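Local structure of protein-tyrosine-phosphatase PTP1 (Arabidopsis thaliana, 6KRW) at residues 265-268 with 269-273; 158-162 with 163-167. The protein removes phosphate from phosphotyrosine in proteins, acts on the MAP kinase MPK6, and together with MKP1 restrains salicylic acid and camalexin production in plant defence. One frame throughout, in Å; residues are numbered along the deposited sequence.

Contact 1: residues 265-268 with 269-273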
loop_
_atom_site.group_PDB
_atom_site.type_symbol
_atom_site.label_atom_id
_atom_site.label_comp_id
_atom_site.label_asym_id
_atom_site.label_seq_id
_atom_site.Cartn_x
_atom_site.Cartn_y
_atom_site.Cartn_z
ATOM N N LEU A 265 -3.462 3.181 -18.801
ATOM C CA LEU A 265 -3.601 4.611 -19.166
ATOM C C LEU A 265 -4.883 5.193 -18.590
ATOM O O LEU A 265 -4.996 6.416 -18.532
ATOM C CB LEU A 265 -3.526 4.803 -20.679
ATOM C CG LEU A 265 -2.119 5.076 -21.207
ATOM C CD1 LEU A 265 -1.149 3.960 -20.869
ATOM C CD2 LEU A 265 -2.158 5.302 -22.699
ATOM N N ASP A 266 -5.829 4.350 -18.196
ATOM C CA ASP A 266 -7.094 4.829 -17.604
ATOM C C ASP A 266 -6.955 4.740 -16.088
ATOM O O ASP A 266 -7.315 3.730 -15.470
ATOM C CB ASP A 266 -8.245 4.020 -18.191
ATOM C CG ASP A 266 -9.619 4.541 -17.837
ATOM O OD1 ASP A 266 -9.742 5.327 -16.916
ATOM O OD2 ASP A 266 -10.579 4.113 -18.487
ATOM N N LEU A 267 -6.424 5.821 -15.506
ATOM C CA LEU A 267 -6.214 5.809 -14.046
ATOM C C LEU A 267 -7.561 5.760 -13.307
ATOM O O LEU A 267 -7.652 5.141 -12.237
ATOM C CB LEU A 267 -5.400 7.047 -13.633
ATOM C CG LEU A 267 -5.116 7.152 -12.146
ATOM C CD1 LEU A 267 -4.256 6.004 -11.661
ATOM C CD2 LEU A 267 -4.444 8.467 -11.854
ATOM N N ALA A 268 -8.603 6.386 -13.868
ATOM C CA ALA A 268 -9.916 6.342 -13.189
ATOM C C ALA A 268 -10.398 4.884 -13.102
ATOM O O ALA A 268 -10.935 4.486 -12.063
ATOM C CB ALA A 268 -10.927 7.191 -13.911
ATOM N N LYS A 269 -10.189 4.124 -14.169
ATOM C CA LYS A 269 -10.572 2.689 -14.156
ATOM C C LYS A 269 -9.762 1.919 -13.117
ATOM O O LYS A 269 -10.307 1.090 -12.369
ATOM C CB LYS A 269 -10.386 2.135 -15.559
ATOM C CG LYS A 269 -10.891 0.722 -15.756
ATOM C CD LYS A 269 -10.710 0.241 -17.186
ATOM C CE LYS A 269 -11.475 -1.017 -17.511
ATOM N NZ LYS A 269 -10.841 -2.192 -16.882
ATOM N N THR A 270 -8.460 2.235 -12.995
ATOM C CA THR A 270 -7.636 1.582 -11.961
ATOM C C THR A 270 -8.171 1.900 -10.574
ATOM O O THR A 270 -8.247 1.010 -9.730
ATOM C CB THR A 270 -6.172 2.006 -12.111
ATOM O OG1 THR A 270 -5.703 1.550 -13.370
ATOM C CG2 THR A 270 -5.322 1.449 -10.979
ATOM N N VAL A 271 -8.434 3.186 -10.314
ATOM C CA VAL A 271 -8.931 3.561 -8.970
ATOM C C VAL A 271 -10.302 2.909 -8.717
ATOM O O VAL A 271 -10.553 2.475 -7.617
ATOM C CB VAL A 271 -8.929 5.085 -8.786
ATOM C CG1 VAL A 271 -9.601 5.472 -7.485
ATOM C CG2 VAL A 271 -7.493 5.628 -8.799
ATOM N N ALA A 272 -11.157 2.828 -9.744
ATOM C CA ALA A 272 -12.465 2.172 -9.539
ATOM C C ALA A 272 -12.242 0.690 -9.196
ATOM O O ALA A 272 -12.955 0.160 -8.340
ATOM C CB ALA A 272 -13.294 2.303 -10.802
ATOM N N LEU A 273 -11.277 0.043 -9.863
ATOM C CA LEU A 273 -10.966 -1.371 -9.544
ATOM C C LEU A 273 -10.451 -1.502 -8.113
ATOM O O LEU A 273 -10.860 -2.364 -7.359
ATOM C CB LEU A 273 -9.973 -1.919 -10.543
ATOM C CG LEU A 273 -9.546 -3.367 -10.332
ATOM C CD1 LEU A 273 -10.742 -4.322 -10.286
ATOM C CD2 LEU A 273 -8.612 -3.790 -11.460
HETATM O O HOH W 1 -7.085 0.524 -15.641
#
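Asp266 and Lys269 meet at the start of a helix, where the aspartate is the N-cap. Its OD1 accepts from the Lys269 N at 3.0 Å. The N-H points fairly well at OD1 but comes from above the carboxylate plane, about 64° out of it. The carboxylate can turn back over the first turn because its CG lies anti to its own backbone N (chi1 -171°). This places Asp266 CG 3.4 Å from Lys269 CB, and the two side chains cross at about a right angle. The rest of the lysine is a long chain bent only at its last torsion, and it runs out on the exposed side. Lys269 NZ ends 6.5 Å from Asp266 OD2, too far for a salt bridge. The place of Asp266 at the helix N-terminus would be expected to favour the negative charge of its carboxylate.

The helical bonds follow at once. Thr270 N gives to Asp266 O, Val271 N to Leu267 O at 2.9 Å, and Ala272 N to Ala268 O. A water donates to Asp266 O and also bonds Thr270 OG1 at 2.8 Å, so it links the cap residue to the first turn. Thr270 OG1 has a second partner in Arg256.

While Lys269 is exposed and its chain leads away, the tight side is formed by Leu267, Thr270 and Val271, all buried. Leu267 CD1 comes within 4.3 Å of Val271 CG2, one turn further on. Val271 CG2 also rests 3.5 Å from Leu267 O.

This inner side faces helix 285-303, where Leu267 touches Cys291 and Tyr292 and Val271 touches Tyr288. Helix 242-259 receives Leu267 at Thr253 and Thr270 at Asn252, while Leu37 of helix 27-39 packs on Val271 and Ala272.

Contact 2: residues 158-162 with 163-167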
loop_
_atom_site.group_PDB
_atom_site.type_symbol
_atom_site.label_atom_id
_atom_site.label_comp_id
_atom_site.label_asym_id
_atom_site.label_seq_id
_atom_site.Cartn_x
_atom_site.Cartn_y
_atom_site.Cartn_z
ATOM N N ARG A 158 11.659 -7.076 20.202
ATOM C CA ARG A 158 10.190 -6.965 20.359
ATOM C C ARG A 158 9.586 -8.366 20.332
ATOM O O ARG A 158 10.049 -9.234 19.546
ATOM C CB ARG A 158 9.590 -6.107 19.247
ATOM C CG ARG A 158 9.982 -4.637 19.307
ATOM C CD ARG A 158 9.366 -3.932 20.499
ATOM N NE ARG A 158 7.914 -3.876 20.441
ATOM C CZ ARG A 158 7.215 -2.986 19.740
ATOM N NH1 ARG A 158 7.830 -2.067 19.015
ATOM N NH2 ARG A 158 5.892 -3.018 19.764
ATOM N N GLU A 159 8.566 -8.577 21.152
ATOM C CA GLU A 159 7.823 -9.860 21.144
ATOM C C GLU A 159 6.338 -9.600 20.924
ATOM O O GLU A 159 5.792 -8.625 21.477
ATOM C CB GLU A 159 8.041 -10.610 22.453
ATOM C CG GLU A 159 9.441 -11.152 22.592
ATOM C CD GLU A 159 9.505 -12.286 23.591
ATOM O OE1 GLU A 159 10.428 -13.115 23.480
ATOM O OE2 GLU A 159 8.598 -12.349 24.451
ATOM N N PHE A 160 5.720 -10.478 20.141
ATOM C CA PHE A 160 4.265 -10.408 19.880
ATOM C C PHE A 160 3.723 -11.820 20.002
ATOM O O PHE A 160 3.770 -12.561 19.017
ATOM C CB PHE A 160 3.979 -9.821 18.499
ATOM C CG PHE A 160 4.680 -8.515 18.238
ATOM C CD1 PHE A 160 4.116 -7.310 18.636
ATOM C CD2 PHE A 160 5.911 -8.499 17.599
ATOM C CE1 PHE A 160 4.775 -6.105 18.398
ATOM C CE2 PHE A 160 6.558 -7.296 17.345
ATOM C CZ PHE A 160 5.984 -6.103 17.741
ATOM N N GLY A 161 3.290 -12.184 21.203
ATOM C CA GLY A 161 2.919 -13.573 21.521
ATOM C C GLY A 161 4.035 -14.519 21.125
ATOM O O GLY A 161 5.146 -14.420 21.712
ATOM N N ASN A 162 3.786 -15.339 20.108
ATOM C CA ASN A 162 4.721 -16.393 19.647
ATOM C C ASN A 162 5.790 -15.806 18.718
ATOM O O ASN A 162 6.657 -16.580 18.274
ATOM C CB ASN A 162 3.941 -17.496 18.931
ATOM C CG ASN A 162 4.720 -18.787 18.812
ATOM O OD1 ASN A 162 5.608 -19.054 19.617
ATOM N ND2 ASN A 162 4.395 -19.589 17.813
ATOM N N ILE A 163 5.737 -14.502 18.429
ATOM C CA ILE A 163 6.583 -13.894 17.365
ATOM C C ILE A 163 7.639 -12.988 18.005
ATOM O O ILE A 163 7.300 -12.161 18.886
ATOM C CB ILE A 163 5.707 -13.128 16.361
ATOM C CG1 ILE A 163 4.939 -14.105 15.469
ATOM C CG2 ILE A 163 6.539 -12.157 15.549
ATOM C CD1 ILE A 163 3.863 -13.461 14.612
ATOM N N SER A 164 8.879 -13.113 17.542
ATOM C CA SER A 164 9.976 -12.193 17.938
ATOM C C SER A 164 10.409 -11.362 16.728
ATOM O O SER A 164 10.478 -11.898 15.607
ATOM C CB SER A 164 11.126 -12.942 18.533
ATOM O OG SER A 164 11.798 -13.703 17.542
ATOM N N LEU A 165 10.688 -10.086 16.958
ATOM C CA LEU A 165 11.137 -9.143 15.903
ATOM C C LEU A 165 12.471 -8.512 16.301
ATOM O O LEU A 165 12.621 -8.093 17.457
ATOM C CB LEU A 165 10.065 -8.071 15.734
ATOM C CG LEU A 165 10.317 -7.023 14.655
ATOM C CD1 LEU A 165 10.239 -7.625 13.264
ATOM C CD2 LEU A 165 9.331 -5.878 14.793
ATOM N N THR A 166 13.382 -8.406 15.344
ATOM C CA THR A 166 14.731 -7.830 15.546
ATOM C C THR A 166 15.092 -6.977 14.334
ATOM O O THR A 166 14.790 -7.349 13.202
ATOM C CB THR A 166 15.744 -8.946 15.806
ATOM O OG1 THR A 166 15.588 -9.350 17.168
ATOM C CG2 THR A 166 17.168 -8.511 15.548
ATOM N N THR A 167 15.795 -5.878 14.591
ATOM C CA THR A 167 16.278 -4.974 13.530
ATOM C C THR A 167 17.720 -5.327 13.169
ATOM O O THR A 167 18.561 -5.320 14.062
ATOM C CB THR A 167 16.143 -3.525 13.975
ATOM O OG1 THR A 167 14.785 -3.278 14.348
ATOM C CG2 THR A 167 16.579 -2.580 12.882
#
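The Phe160 ring stands with its edge to Leu165. Phe160 CE2 is 3.9 Å from Leu165 CB, which lies near the ring plane, and the two side chains approach at a slant. Phe160 CG is anti to the carbonyl carbon (chi1 -51°), and this carries the ring along the hairpin toward Leu165. Next to CE2 on the same edge, Phe160 CD2 is 4.2 Å from Ile163 CG2. Arg158 lies on the same face of the sheet. Its chain bends at chi2 and chi3, and its guanidinium plane passes 3.5 Å from Phe160 CZ, which is offset toward the rim of the group. Arg158 NH1 and NH2 bond the backbone O of Gln152 and Asp149, which fixes how the guanidinium is turned. The ring meets it by the CZ corner, not flat on.

Glu159 and Ser164 lie on the other face and pair without hydrogen bonds between them. Glu159 forms a salt bridge with Lys187.

The backbones are joined at both ends. Arg158 and Leu165 exchange two bonds, the shorter from Leu165 N to Arg158 O at 2.8 Å. Phe160 N gives to Ile163 O at 2.6 Å. Ile163 N returns to Phe160 O, closing the turn.

Trp121 of helix 117-126 meets the Phe160 ring and also touches Leu165, while Ile163 reaches Ile125. The Phe160, Ile163 and Leu165 face packs on this helix. The arrangement is a tight two-residue beta hairpin, with a type II' turn at Gly161 and Asn162, where glycine takes the positive phi. It forms one edge of the central mixed sheet of the tyrosine phosphatase fold.

How the contacts relate
Contact 2 comes first along the chain and is complete before contact 1 begins. Their centres are 39 Å apart, their nearest atoms are about 29 Å apart, and they lie on opposite sides of the chain's centre. They share no helix or strand, but both belong to the one tyrosine phosphatase domain. Residues 158-167 form the hairpin at one edge of the central sheet, away from the annotated sites. Residues 265-273 begin helix 267-277, packed on helices 242-259 and 285-303. There the Val271 side chain is about 9 Å from Gly242 and from the side chain of Gln283, substrate-binding residues by similarity. Contact 1 thus lies near, but not at, the probable substrate site.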